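ABC transporter substrate-binding protein (Bradyrhizobium japonicum, PDB 4I1D) probably captures a small solute in the periplasm for an ABC transporter, perhaps a polyamine such as putrescine or spermidine, and holds D-malate in the crystal. Local coordinates at residues V8-A13 / V59-T64; E103-V108 / I227-S232. One frame throughout, in Å; residues are numbered along the deposited sequence.

Contact 1: residues V8-A13 / V59-T64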
ATOM      1  N   VAL A   8     -32.494 -21.009   5.839  1.00 46.47           N
ATOM      2  CA  VAL A   8     -31.758 -19.760   6.008  1.00 45.26           C
ATOM      3  C   VAL A   8     -32.486 -18.568   5.374  1.00 49.30           C
ATOM      4  O   VAL A   8     -32.844 -18.609   4.201  1.00 46.09           O
ATOM      5  CB  VAL A   8     -30.356 -19.873   5.372  1.00 43.99           C
ATOM      6  CG1 VAL A   8     -29.569 -18.593   5.584  1.00 41.15           C
ATOM      7  CG2 VAL A   8     -29.618 -21.086   5.942  1.00 49.38           C
ATOM      8  N   SER A   9     -32.687 -17.506   6.149  1.00 47.97           N
ATOM      9  CA  SER A   9     -33.301 -16.281   5.640  1.00 45.73           C
ATOM     10  C   SER A   9     -32.567 -15.054   6.196  1.00 46.72           C
ATOM     11  O   SER A   9     -31.396 -15.150   6.565  1.00 50.41           O
ATOM     12  CB  SER A   9     -34.805 -16.244   5.971  1.00 52.26           C
ATOM     13  OG  SER A   9     -35.448 -15.123   5.375  1.00 49.87           O
ATOM     14  N   GLN A  10     -33.246 -13.909   6.264  1.00 45.06           N
ATOM     15  CA  GLN A  10     -32.570 -12.645   6.573  1.00 55.60           C
ATOM     16  C   GLN A  10     -32.738 -12.164   8.016  1.00 56.01           C
ATOM     17  O   GLN A  10     -32.292 -11.068   8.362  1.00 57.86           O
ATOM     18  CB  GLN A  10     -32.996 -11.538   5.598  1.00 63.94           C
ATOM     19  CG  GLN A  10     -32.135 -11.423   4.352  1.00 82.49           C
ATOM     20  CD  GLN A  10     -32.901 -11.738   3.077  1.00 99.67           C
ATOM     21  OE1 GLN A  10     -33.466 -12.825   2.931  1.00104.78           O
ATOM     22  NE2 GLN A  10     -32.927 -10.784   2.147  1.00102.15           N
ATOM     23  N   GLY A  11     -33.369 -12.982   8.851  1.00 52.49           N
ATOM     24  CA  GLY A  11     -33.485 -12.688  10.271  1.00 54.26           C
ATOM     25  C   GLY A  11     -34.472 -11.579  10.593  1.00 54.09           C
ATOM     26  O   GLY A  11     -35.275 -11.194   9.745  1.00 50.50           O
ATOM     27  N   GLY A  12     -34.426 -11.081  11.829  1.00 52.26           N
ATOM     28  CA  GLY A  12     -35.209  -9.917  12.218  1.00 59.55           C
ATOM     29  C   GLY A  12     -36.711 -10.159  12.244  1.00 54.21           C
ATOM     30  O   GLY A  12     -37.152 -11.307  12.395  1.00 46.32           O
ATOM     31  N   ALA A  13     -37.495  -9.085  12.106  1.00 44.21           N
ATOM     32  CA  ALA A  13     -38.953  -9.213  12.166  1.00 41.00           C
ATOM     33  C   ALA A  13     -39.449 -10.142  11.065  1.00 52.64           C
ATOM     34  O   ALA A  13     -40.364 -10.946  11.272  1.00 45.78           O
ATOM     35  CB  ALA A  13     -39.621  -7.859  12.057  1.00 43.01           C
ATOM     36  N   VAL A  59     -32.025 -25.212   2.707  1.00 44.37           N
ATOM     37  CA  VAL A  59     -32.960 -24.349   2.021  1.00 43.91           C
ATOM     38  C   VAL A  59     -32.626 -22.894   2.317  1.00 41.99           C
ATOM     39  O   VAL A  59     -32.444 -22.512   3.470  1.00 46.06           O
ATOM     40  CB  VAL A  59     -34.407 -24.648   2.440  1.00 45.41           C
ATOM     41  CG1 VAL A  59     -35.363 -23.690   1.760  1.00 45.95           C
ATOM     42  CG2 VAL A  59     -34.766 -26.097   2.114  1.00 51.16           C
ATOM     43  N   VAL A  60     -32.547 -22.099   1.258  1.00 41.00           N
ATOM     44  CA  VAL A  60     -32.241 -20.683   1.362  1.00 51.42           C
ATOM     45  C   VAL A  60     -33.357 -19.832   0.770  1.00 51.82           C
ATOM     46  O   VAL A  60     -33.865 -20.112  -0.313  1.00 52.56           O
ATOM     47  CB  VAL A  60     -30.917 -20.354   0.653  1.00 51.58           C
ATOM     48  CG1 VAL A  60     -30.695 -18.856   0.607  1.00 51.71           C
ATOM     49  CG2 VAL A  60     -29.766 -21.048   1.377  1.00 53.86           C
ATOM     50  N   ASP A  61     -33.747 -18.807   1.516  1.00 50.88           N
ATOM     51  CA  ASP A  61     -34.717 -17.823   1.070  1.00 50.11           C
ATOM     52  C   ASP A  61     -33.944 -16.585   0.623  1.00 47.18           C
ATOM     53  O   ASP A  61     -33.277 -15.952   1.436  1.00 49.05           O
ATOM     54  CB  ASP A  61     -35.642 -17.462   2.227  1.00 52.34           C
ATOM     55  CG  ASP A  61     -36.444 -16.210   1.963  1.00 57.04           C
ATOM     56  OD1 ASP A  61     -36.922 -16.054   0.817  1.00 56.64           O
ATOM     57  OD2 ASP A  61     -36.596 -15.387   2.898  1.00 57.03           O
ATOM     58  N   THR A  62     -34.027 -16.242  -0.661  1.00 49.13           N
ATOM     59  CA  THR A  62     -33.187 -15.176  -1.203  1.00 52.49           C
ATOM     60  C   THR A  62     -33.861 -14.427  -2.364  1.00 45.69           C
ATOM     61  O   THR A  62     -34.743 -14.980  -3.028  1.00 49.69           O
ATOM     62  CB  THR A  62     -31.838 -15.781  -1.663  1.00 58.98           C
ATOM     63  OG1 THR A  62     -30.886 -14.740  -1.919  1.00 62.80           O
ATOM     64  CG2 THR A  62     -32.036 -16.619  -2.921  1.00 57.81           C
ATOM     65  N   PRO A  63     -33.459 -13.162  -2.613  1.00 44.25           N
ATOM     66  CA  PRO A  63     -33.997 -12.470  -3.788  1.00 51.27           C
ATOM     67  C   PRO A  63     -33.938 -13.339  -5.037  1.00 55.65           C
ATOM     68  O   PRO A  63     -32.935 -13.979  -5.336  1.00 59.19           O
ATOM     69  CB  PRO A  63     -33.083 -11.245  -3.920  1.00 50.67           C
ATOM     70  CG  PRO A  63     -32.754 -10.927  -2.487  1.00 51.62           C
ATOM     71  CD  PRO A  63     -32.574 -12.281  -1.826  1.00 47.63           C
ATOM     72  N   THR A  64     -35.045 -13.343  -5.755  1.00 50.34           N
ATOM     73  CA  THR A  64     -35.302 -14.295  -6.817  1.00 54.49           C
ATOM     74  C   THR A  64     -34.215 -14.298  -7.901  1.00 55.55           C
ATOM     75  O   THR A  64     -33.889 -15.342  -8.464  1.00 52.27           O
ATOM     76  CB  THR A  64     -36.694 -14.006  -7.408  1.00 54.62           C
ATOM     77  OG1 THR A  64     -37.662 -14.102  -6.357  1.00 49.83           O
ATOM     78  CG2 THR A  64     -37.046 -14.976  -8.502  1.00 50.82           C
TER
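Ser9 and Asp61 reach for each other from adjacent strands with matching first torsions: OG of Ser9 is anti to its backbone N (chi1 -174°), and CG of Asp61 is anti to its own (chi1 165°). Ser9 OG then gives its proton to Asp61 OD2 at 2.7 Å, using the anti lone pair of that oxygen, the one pointing away from OD1. The same hydroxyl is hydrogen-bonded to Gln18 NE2. Asp61 OD2 has a second partner in Tyr14 OH, and its OD1 meets Thr231 OG1, so both oxygens of this buried carboxylate are engaged by hydroxyl groups.

Next to this pair the strands run parallel. Val8 N donates to Val59 O at 2.8 Å, and Asp61 N donates to Val8 O at 2.8 Å, almost straight. Val8 is thus gripped through both its N-H and its carbonyl by the two residues that flank Val60. This is the beta2-beta1-beta3 core of a type II periplasmic binding protein lobe: strand 4-9 sits between 33-38 and 59-63, and helix 12-30 makes the beta-alpha-beta crossover from 4-9 to 33-38. Val8 and Val60 lie on one face of the sheet, where Val8 CB comes within 4.2 Å of Val60 CG2, while Val59 packs against helix 242-252.

Past the strand end, Gln10 crosses Asp61 at about a right angle, its amide plane turned 51° from the carboxylate. Its OE1 comes 3.5 Å from Asp61 O, two acceptors that do not bond. Gln10 NE2 ends 4.3 Å from Pro63 CD, and the side chains of Gln10 and the malate-binding Arg208 are about 9 Å apart.

Contact 2: residues E103-V108 / I227-S232; sequences EFYSSV and ILQSTS
Strands 103-108 and 227-232 run antiparallel, their directions 143° apart and their axes approaching to 4.5 Å, with backbone hydrogen bonds at the pairs Glu103-Thr231, Tyr105-Gln229 and Ser107-Ile227. They belong to two long strands that pass between the lobes, consistent with the hinge of a type II periplasmic binding protein. Gln229 N meets Tyr105 O at 2.8 Å, whereas Tyr105 N approaches Gln229 O from above the carbonyl plane.

On the Tyr105 face, with CG between backbone N and carbonyl carbon (chi1 60°), the tyrosine ring lies over Gln229 CB, 4.0 Å from the centroid, with Thr231 N at its edge. Trp205 meets the ring edge-to-face, and the hydroxyl is hydrogen-bonded to a glycerol. An alanine at Tyr105 would probably leave Gln229 CB uncovered and Trp205 without its aromatic mate. Beside it, Glu103 OE1 sits 2.5 Å from Thr231 OG1, whose one proton has another acceptor within reach.

On the other face Leu228 CD1 touches Phe104 CB at 4.0 Å. Ser230 CB sits over the Phe104 ring, 4.0 Å from the centroid and 29° off its normal, while its OG bonds Thr64 OG1.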
ATOM      1  N   GLU A 103     -42.342 -14.712  -1.128  1.00 46.70           N
ATOM      2  CA  GLU A 103     -43.041 -13.531  -0.637  1.00 46.90           C
ATOM      3  C   GLU A 103     -42.687 -12.302  -1.484  1.00 50.68           C
ATOM      4  O   GLU A 103     -41.603 -12.231  -2.070  1.00 46.63           O
ATOM      5  CB  GLU A 103     -42.667 -13.280   0.823  1.00 41.89           C
ATOM      6  CG  GLU A 103     -41.166 -13.171   1.050  1.00 40.03           C
ATOM      7  CD  GLU A 103     -40.611 -11.764   0.784  1.00 48.41           C
ATOM      8  OE1 GLU A 103     -39.399 -11.641   0.515  1.00 52.67           O
ATOM      9  OE2 GLU A 103     -41.373 -10.777   0.860  1.00 44.83           O
ATOM     10  N   PHE A 104     -43.597 -11.333  -1.545  1.00 50.75           N
ATOM     11  CA  PHE A 104     -43.348 -10.106  -2.290  1.00 50.51           C
ATOM     12  C   PHE A 104     -43.164  -8.922  -1.354  1.00 55.11           C
ATOM     13  O   PHE A 104     -43.898  -8.787  -0.369  1.00 55.21           O
ATOM     14  CB  PHE A 104     -44.498  -9.817  -3.238  1.00 53.26           C
ATOM     15  CG  PHE A 104     -44.563 -10.741  -4.406  1.00 54.97           C
ATOM     16  CD1 PHE A 104     -45.275 -11.923  -4.324  1.00 47.93           C
ATOM     17  CD2 PHE A 104     -43.918 -10.421  -5.595  1.00 49.49           C
ATOM     18  CE1 PHE A 104     -45.347 -12.777  -5.410  1.00 50.64           C
ATOM     19  CE2 PHE A 104     -43.975 -11.272  -6.680  1.00 54.55           C
ATOM     20  CZ  PHE A 104     -44.690 -12.459  -6.588  1.00 50.45           C
ATOM     21  N   TYR A 105     -42.174  -8.081  -1.664  1.00 44.64           N
ATOM     22  CA  TYR A 105     -41.950  -6.821  -0.959  1.00 42.08           C
ATOM     23  C   TYR A 105     -41.726  -5.705  -1.958  1.00 47.43           C
ATOM     24  O   TYR A 105     -41.450  -5.968  -3.126  1.00 45.53           O
ATOM     25  CB  TYR A 105     -40.739  -6.921  -0.035  1.00 40.96           C
ATOM     26  CG  TYR A 105     -39.420  -7.238  -0.718  1.00 47.28           C
ATOM     27  CD1 TYR A 105     -38.463  -6.254  -0.931  1.00 48.14           C
ATOM     28  CD2 TYR A 105     -39.124  -8.525  -1.125  1.00 42.93           C
ATOM     29  CE1 TYR A 105     -37.237  -6.554  -1.533  1.00 45.95           C
ATOM     30  CE2 TYR A 105     -37.914  -8.831  -1.732  1.00 44.06           C
ATOM     31  CZ  TYR A 105     -36.975  -7.848  -1.929  1.00 43.51           C
ATOM     32  OH  TYR A 105     -35.779  -8.179  -2.526  1.00 45.45           O
ATOM     33  N   SER A 106     -41.824  -4.462  -1.496  1.00 51.81           N
ATOM     34  CA  SER A 106     -41.635  -3.316  -2.377  1.00 51.98           C
ATOM     35  C   SER A 106     -40.583  -2.348  -1.862  1.00 47.82           C
ATOM     36  O   SER A 106     -40.437  -2.159  -0.651  1.00 41.08           O
ATOM     37  CB  SER A 106     -42.953  -2.569  -2.573  1.00 51.60           C
ATOM     38  OG  SER A 106     -43.947  -3.424  -3.103  1.00 55.13           O
ATOM     39  N   SER A 107     -39.851  -1.744  -2.796  1.00 40.79           N
ATOM     40  CA  SER A 107     -39.081  -0.546  -2.502  1.00 40.76           C
ATOM     41  C   SER A 107     -40.006   0.614  -2.820  1.00 45.60           C
ATOM     42  O   SER A 107     -40.512   0.702  -3.924  1.00 50.37           O
ATOM     43  CB  SER A 107     -37.825  -0.471  -3.369  1.00 43.40           C
ATOM     44  OG  SER A 107     -36.913  -1.502  -3.019  1.00 50.87           O
ATOM     45  N   VAL A 108     -40.246   1.487  -1.849  1.00 45.34           N
ATOM     46  CA  VAL A 108     -41.236   2.547  -2.018  1.00 36.40           C
ATOM     47  C   VAL A 108     -40.700   3.937  -1.670  1.00 46.43           C
ATOM     48  O   VAL A 108     -39.705   4.083  -0.952  1.00 50.17           O
ATOM     49  CB  VAL A 108     -42.524   2.274  -1.183  1.00 49.16           C
ATOM     50  CG1 VAL A 108     -43.273   1.056  -1.718  1.00 45.15           C
ATOM     51  CG2 VAL A 108     -42.182   2.089   0.295  1.00 40.95           C
ATOM     52  N   ILE A 227     -41.264  -0.257  -6.581  1.00 45.20           N
ATOM     53  CA  ILE A 227     -40.651  -1.372  -7.288  1.00 44.05           C
ATOM     54  C   ILE A 227     -41.011  -2.692  -6.582  1.00 46.91           C
ATOM     55  O   ILE A 227     -40.580  -2.956  -5.451  1.00 43.07           O
ATOM     56  CB  ILE A 227     -39.124  -1.218  -7.397  1.00 47.08           C
ATOM     57  CG1 ILE A 227     -38.759   0.068  -8.141  1.00 44.75           C
ATOM     58  CG2 ILE A 227     -38.531  -2.418  -8.108  1.00 50.76           C
ATOM     59  CD1 ILE A 227     -38.841   1.302  -7.284  1.00 55.15           C
ATOM     60  N   LEU A 228     -41.821  -3.505  -7.256  1.00 47.27           N
ATOM     61  CA  LEU A 228     -42.339  -4.743  -6.675  1.00 44.60           C
ATOM     62  C   LEU A 228     -41.346  -5.884  -6.881  1.00 45.65           C
ATOM     63  O   LEU A 228     -40.972  -6.203  -8.016  1.00 44.34           O
ATOM     64  CB  LEU A 228     -43.691  -5.101  -7.289  1.00 44.02           C
ATOM     65  CG  LEU A 228     -44.334  -6.382  -6.766  1.00 44.88           C
ATOM     66  CD1 LEU A 228     -44.421  -6.381  -5.227  1.00 41.85           C
ATOM     67  CD2 LEU A 228     -45.698  -6.543  -7.392  1.00 43.21           C
ATOM     68  N   GLN A 229     -40.924  -6.488  -5.779  1.00 38.21           N
ATOM     69  CA  GLN A 229     -39.873  -7.494  -5.810  1.00 43.53           C
ATOM     70  C   GLN A 229     -40.282  -8.725  -5.016  1.00 49.24           C
ATOM     71  O   GLN A 229     -41.341  -8.734  -4.389  1.00 45.30           O
ATOM     72  CB  GLN A 229     -38.592  -6.904  -5.230  1.00 43.11           C
ATOM     73  CG  GLN A 229     -38.092  -5.688  -6.005  1.00 43.98           C
ATOM     74  CD  GLN A 229     -37.201  -4.796  -5.153  1.00 48.36           C
ATOM     75  OE1 GLN A 229     -37.589  -3.684  -4.766  1.00 50.70           O
ATOM     76  NE2 GLN A 229     -36.011  -5.284  -4.847  1.00 36.44           N
ATOM     77  N   SER A 230     -39.440  -9.757  -5.033  1.00 42.24           N
ATOM     78  CA  SER A 230     -39.750 -10.986  -4.312  1.00 48.61           C
ATOM     79  C   SER A 230     -38.503 -11.767  -3.922  1.00 44.61           C
ATOM     80  O   SER A 230     -37.463 -11.677  -4.582  1.00 45.37           O
ATOM     81  CB  SER A 230     -40.625 -11.890  -5.185  1.00 51.70           C
ATOM     82  OG  SER A 230     -39.862 -12.422  -6.260  1.00 50.17           O
ATOM     83  N   THR A 231     -38.615 -12.556  -2.859  1.00 44.96           N
ATOM     84  CA  THR A 231     -37.634 -13.612  -2.613  1.00 47.66           C
ATOM     85  C   THR A 231     -38.241 -14.963  -2.991  1.00 49.73           C
ATOM     86  O   THR A 231     -39.472 -15.105  -3.106  1.00 41.00           O
ATOM     87  CB  THR A 231     -37.147 -13.652  -1.147  1.00 48.04           C
ATOM     88  OG1 THR A 231     -38.273 -13.776  -0.274  1.00 43.14           O
ATOM     89  CG2 THR A 231     -36.359 -12.373  -0.798  1.00 44.44           C
ATOM     90  N   SER A 232     -37.368 -15.942  -3.201  1.00 40.66           N
ATOM     91  CA  SER A 232     -37.780 -17.299  -3.536  1.00 44.57           C
ATOM     92  C   SER A 232     -36.993 -18.321  -2.702  1.00 50.23           C
ATOM     93  O   SER A 232     -35.895 -18.031  -2.213  1.00 52.35           O
ATOM     94  CB  SER A 232     -37.557 -17.580  -5.036  1.00 45.60           C
ATOM     95  OG  SER A 232     -38.336 -16.714  -5.843  1.00 53.79           O
TER

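Overall arrangement
From the N terminus, contact 1 closes the first loop: the chain leaves strand 4-9, passes through helix 12-30, strand 33-38 and helix 43-51, and returns at 59-63. Contact 2 opens afterwards and closes a far longer loop between 108 and 227, which carries the malate-pocket residues Thr185, Ser186, Gly187, Trp205 and Arg208. The two loops follow in series, neither nested nor crossed. Strand 219-235 joins them, pairing antiparallel with both 59-63 and 100-112, so the core of one lobe continues into the connecting strands. Their centres lie 13 Å apart, and Thr64 OG1 probably hydrogen-bonds Ser232 OG at 2.7 Å.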